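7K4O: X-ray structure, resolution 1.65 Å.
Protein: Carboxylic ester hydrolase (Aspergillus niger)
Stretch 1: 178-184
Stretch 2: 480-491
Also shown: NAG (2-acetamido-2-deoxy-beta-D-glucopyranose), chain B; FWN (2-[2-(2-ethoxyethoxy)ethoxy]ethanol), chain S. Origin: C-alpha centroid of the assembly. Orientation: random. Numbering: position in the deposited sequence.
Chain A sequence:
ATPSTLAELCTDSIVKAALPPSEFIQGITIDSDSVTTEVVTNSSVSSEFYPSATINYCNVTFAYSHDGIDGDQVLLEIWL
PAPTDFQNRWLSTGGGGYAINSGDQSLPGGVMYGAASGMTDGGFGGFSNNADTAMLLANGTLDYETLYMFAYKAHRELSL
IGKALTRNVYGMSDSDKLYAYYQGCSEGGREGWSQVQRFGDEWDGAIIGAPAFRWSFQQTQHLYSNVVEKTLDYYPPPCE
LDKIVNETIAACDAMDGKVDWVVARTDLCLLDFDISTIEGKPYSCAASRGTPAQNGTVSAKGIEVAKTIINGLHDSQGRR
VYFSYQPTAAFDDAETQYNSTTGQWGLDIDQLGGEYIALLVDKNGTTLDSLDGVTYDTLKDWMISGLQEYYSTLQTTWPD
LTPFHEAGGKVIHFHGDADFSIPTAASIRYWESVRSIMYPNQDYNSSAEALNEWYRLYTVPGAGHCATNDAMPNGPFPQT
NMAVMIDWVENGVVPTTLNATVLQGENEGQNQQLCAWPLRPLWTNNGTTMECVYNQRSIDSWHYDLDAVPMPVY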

# COMPACT_ATOMS: atom_id res chain seq x y z
N LEU A 178 -14.45 13.60 18.09
CA LEU A 178 -14.50 12.31 17.33
C LEU A 178 -13.10 12.08 16.78
O LEU A 178 -12.64 12.85 15.92
N TYR A 179 -12.40 11.09 17.27
CA TYR A 179 -11.07 10.74 16.74
C TYR A 179 -11.26 9.94 15.46
O TYR A 179 -11.92 8.89 15.45
N ALA A 180 -10.69 10.43 14.37
CA ALA A 180 -10.93 9.85 13.03
C ALA A 180 -9.60 9.32 12.49
O ALA A 180 -8.56 10.02 12.55
N TYR A 181 -9.67 8.12 11.93
CA TYR A 181 -8.49 7.36 11.48
C TYR A 181 -8.74 6.80 10.08
O TYR A 181 -9.87 6.67 9.64
N TYR A 182 -7.64 6.43 9.45
CA TYR A 182 -7.62 5.65 8.20
C TYR A 182 -6.68 4.47 8.40
O TYR A 182 -5.64 4.59 9.05
N GLN A 183 -7.03 3.36 7.79
CA GLN A 183 -6.13 2.16 7.76
C GLN A 183 -6.24 1.47 6.40
O GLN A 183 -7.33 1.03 6.02
N GLY A 184 -5.12 1.38 5.69
CA GLY A 184 -5.13 0.68 4.41
C GLY A 184 -3.74 0.38 3.91
O GLY A 184 -2.75 0.91 4.45
N THR A 480 -0.66 -4.49 14.98
CA THR A 480 -1.32 -3.73 16.06
C THR A 480 -1.29 -2.22 15.75
O THR A 480 -1.18 -1.39 16.65
N ASN A 481 -1.36 -1.84 14.46
CA ASN A 481 -1.19 -0.42 14.13
C ASN A 481 -2.35 0.43 14.64
O ASN A 481 -2.09 1.61 14.94
N MET A 482 -3.57 -0.07 14.69
CA MET A 482 -4.71 0.76 15.16
C MET A 482 -4.52 1.07 16.66
O MET A 482 -4.62 2.25 17.08
N ALA A 483 -4.12 0.06 17.44
CA ALA A 483 -3.87 0.31 18.88
C ALA A 483 -2.72 1.31 19.04
O ALA A 483 -2.81 2.20 19.92
N VAL A 484 -1.64 1.18 18.25
CA VAL A 484 -0.47 2.08 18.38
C VAL A 484 -0.89 3.51 18.02
O VAL A 484 -0.46 4.48 18.69
N MET A 485 -1.65 3.65 16.92
CA MET A 485 -2.10 4.99 16.45
C MET A 485 -3.03 5.61 17.49
O MET A 485 -2.87 6.79 17.79
N ILE A 486 -3.97 4.85 18.02
CA ILE A 486 -4.85 5.37 19.10
C ILE A 486 -3.98 5.85 20.25
O ILE A 486 -4.26 6.94 20.81
N ASP A 487 -3.03 5.04 20.67
CA ASP A 487 -2.18 5.43 21.81
C ASP A 487 -1.42 6.74 21.52
O ASP A 487 -1.26 7.60 22.41
N TRP A 488 -0.94 6.91 20.30
CA TRP A 488 -0.22 8.12 19.88
C TRP A 488 -1.18 9.30 19.90
O TRP A 488 -0.91 10.33 20.57
N VAL A 489 -2.26 9.22 19.16
CA VAL A 489 -3.18 10.35 18.96
C VAL A 489 -3.94 10.70 20.26
O VAL A 489 -4.02 11.89 20.60
N GLU A 490 -4.46 9.69 20.95
CA GLU A 490 -5.37 9.93 22.07
C GLU A 490 -4.62 10.00 23.40
O GLU A 490 -5.14 10.67 24.32
N ASN A 491 -3.52 9.29 23.54
CA ASN A 491 -2.88 9.12 24.87
C ASN A 491 -1.48 9.74 24.94
O ASN A 491 -0.86 9.61 26.02

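The strand formed by residues 179-184 lies against the helix 481-491 with their axes 10.1 Å apart at closest approach and their directions crossing at 151°, so that the two run nearly antiparallel. Alternation along the strand selects the side chains that face the helix: Tyr179, Tyr181 and Gln183 direct their CA-to-CB bonds toward it, whereas Ala180 and Tyr182 point away.

Tyr181 is the centre of the contact and has the largest area covered by the partner stretch. Its m rotamer, with chi2 at -79°, carries the ring along the helix, so that its hydroxyl reaches the last turn. There OH donates a hydrogen bond of 2.7 Å to OE2 of Glu490, an acceptor at the edge of the ring. Around the ring, Met482 CE lies 3.7 Å from Tyr181 CD2 and Met485 CG 3.7 Å from Tyr181 CD1, while Val489 CG2 approaches Tyr181 CE1 at 4.0 Å, at the ring edge. Ile486, whose CA-to-CB bond runs sideways and whose chi1 is m, adds CG1 at 4.0 Å from Tyr181 CZ.

The two methionines share t, p values for chi1 and chi2 but differ at chi3. Met482 starts sideways, and its extended chi3 (t) brings the terminal methyl nearer to the strand; its SD sits obliquely 4.8 Å from the centroid of the Tyr181 ring, a sulfur-aromatic contact. Met485 already points toward the strand and meets Tyr181 through CG, its chi3 of 85° turning the chain end.

Tyr179, also m, packs on the last turn of the helix. Glu490 leaves the helix sideways, but its m, t conformation extends the chain across one face of this ring: CG stands 3.6 Å from the centroid of the Tyr179 ring and only 3° off the normal, a CH-pi contact. The same extension delivers the carboxylate to Tyr181, so one side chain serves both tyrosines. Val489, in the t rotamer, places CG1 3.7 Å from Tyr179 CD1. Water 1 links the ends of the two segments, lying 2.8 Å from Tyr179 OH and donating to Glu490 O, also at 2.8 Å.

At the other end, Gln183 extends with chi1 and chi2 both t. Gln183 NE2 stays 4.3 Å from both Asn481 CB and Met482 N, and water 2 bridges it to the latter, accepting from Met482 N at 3.1 Å and weakly from Gln183 NE2 at 3.4 Å. The bound FWN places its C6 3.6 Å from Ile486 CG2. Within the helix, Asn491 ND2 donates to Asp487 OD1 at 2.8 Å.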

# COMPACT_ATOMS: atom_id res chain seq x y z
CB LEU A 178 -15.54 12.40 16.22
CG LEU A 178 -15.60 11.14 15.33
CD1 LEU A 178 -16.05 9.90 16.11
CD2 LEU A 178 -16.52 11.42 14.18
CB TYR A 179 -10.26 9.95 17.76
CG TYR A 179 -9.82 10.77 18.96
CD1 TYR A 179 -8.78 11.66 18.82
CD2 TYR A 179 -10.50 10.71 20.16
CE1 TYR A 179 -8.32 12.39 19.91
CE2 TYR A 179 -10.04 11.45 21.26
CZ TYR A 179 -8.98 12.30 21.11
OH TYR A 179 -8.44 13.07 22.13
CB ALA A 180 -11.54 10.91 12.12
CB TYR A 181 -8.23 6.23 12.47
CG TYR A 181 -7.99 6.68 13.89
CD1 TYR A 181 -6.76 7.18 14.25
CD2 TYR A 181 -8.99 6.63 14.86
CE1 TYR A 181 -6.50 7.61 15.53
CE2 TYR A 181 -8.73 7.06 16.15
CZ TYR A 181 -7.48 7.50 16.49
OH TYR A 181 -7.22 7.89 17.78
CB TYR A 182 -7.12 6.47 7.00
CG TYR A 182 -7.09 5.65 5.73
CD1 TYR A 182 -8.27 5.41 5.07
CD2 TYR A 182 -5.93 5.04 5.27
CE1 TYR A 182 -8.31 4.62 3.93
CE2 TYR A 182 -5.95 4.27 4.12
CZ TYR A 182 -7.14 4.06 3.45
OH TYR A 182 -7.23 3.25 2.34
CB GLN A 183 -6.40 1.20 8.92
CG GLN A 183 -5.43 0.02 8.97
CD GLN A 183 -5.67 -0.86 10.19
OE1 GLN A 183 -6.81 -0.99 10.64
NE2 GLN A 183 -4.58 -1.43 10.72
CB THR A 480 -0.66 -4.11 17.40
OG1 THR A 480 0.75 -3.87 17.36
CG2 THR A 480 -1.03 -5.53 17.80
CB ASN A 481 -0.98 -0.21 12.64
CG ASN A 481 0.37 -0.71 12.19
OD1 ASN A 481 1.31 -0.86 13.00
ND2 ASN A 481 0.53 -0.88 10.88
CB MET A 482 -6.03 0.06 14.92
CG MET A 482 -7.21 0.92 15.24
SD MET A 482 -7.32 2.41 14.14
CE MET A 482 -8.96 2.90 14.70
CB ALA A 483 -3.58 -1.00 19.62
CB VAL A 484 0.72 1.55 17.56
CG1 VAL A 484 1.83 2.57 17.42
CG2 VAL A 484 1.21 0.25 18.17
CB MET A 485 -2.77 4.88 15.08
CG MET A 485 -3.18 6.21 14.54
SD MET A 485 -1.89 7.45 14.38
CE MET A 485 -1.24 6.99 12.76
CB ILE A 486 -5.86 4.31 19.53
CG1 ILE A 486 -6.94 4.12 18.47
CG2 ILE A 486 -6.46 4.70 20.87
CD1 ILE A 486 -7.69 2.86 18.63
CB ASP A 487 -1.22 4.30 22.11
CG ASP A 487 -1.08 3.97 23.58
OD1 ASP A 487 -1.85 4.51 24.40
OD2 ASP A 487 -0.16 3.19 23.87
CB TRP A 488 0.40 7.89 18.52
CG TRP A 488 1.39 8.92 18.11
CD1 TRP A 488 1.97 9.90 18.87
CD2 TRP A 488 2.02 9.01 16.81
NE1 TRP A 488 2.90 10.58 18.14
CE2 TRP A 488 2.97 10.04 16.88
CE3 TRP A 488 1.89 8.28 15.63
CZ2 TRP A 488 3.78 10.38 15.80
CZ3 TRP A 488 2.69 8.62 14.55
CH2 TRP A 488 3.61 9.67 14.64
CB VAL A 489 -4.16 10.02 17.81
CG1 VAL A 489 -5.28 11.04 17.79
CG2 VAL A 489 -3.44 9.97 16.47
CB GLU A 490 -6.47 8.90 22.16
CG GLU A 490 -7.28 8.81 20.86
CD GLU A 490 -8.48 7.89 20.90
OE1 GLU A 490 -9.02 7.59 21.99
OE2 GLU A 490 -8.87 7.43 19.82
CB ASN A 491 -2.85 7.66 25.27
CG ASN A 491 -4.22 7.01 25.23
OD1 ASN A 491 -5.22 7.67 25.49
ND2 ASN A 491 -4.30 5.74 24.89
C1 NAG B . 2.37 -5.29 20.66
C2 NAG B . 1.08 -5.04 21.37
C3 NAG B . 0.90 -6.10 22.47
C4 NAG B . 1.00 -7.50 21.86
C5 NAG B . 2.33 -7.59 21.12
C6 NAG B . 2.53 -8.93 20.41
C7 NAG B . 0.24 -2.80 21.50
C8 NAG B . 0.19 -1.43 22.00
N2 NAG B . 1.10 -3.73 21.93
O3 NAG B . -0.41 -5.94 23.05
O4 NAG B . 0.98 -8.42 22.98
O5 NAG B . 2.36 -6.57 20.12
O6 NAG B . 3.74 -8.94 19.71
O7 NAG B . -0.60 -3.03 20.68
O4 FWN S . -7.79 1.01 23.13
C5 FWN S . -6.64 0.77 22.40
C6 FWN S . -5.50 1.69 22.66
O7 FWN S . -4.22 1.23 22.76
C8 FWN S . -3.77 0.80 23.98
C9 FWN S . -2.66 -0.19 23.98
O10 FWN S . -2.99 -1.54 24.04
C11 FWN S . -2.16 -2.41 24.72
C12 FWN S . -2.48 -3.85 24.62
O13 FWN S . -3.77 -4.20 24.99
C14 FWN S . -4.21 -5.48 24.71
C1 FWN S . -5.65 -5.84 24.88
O HOH W 1 -7.67 11.76 24.45
O HOH W 2 -4.71 -2.81 13.87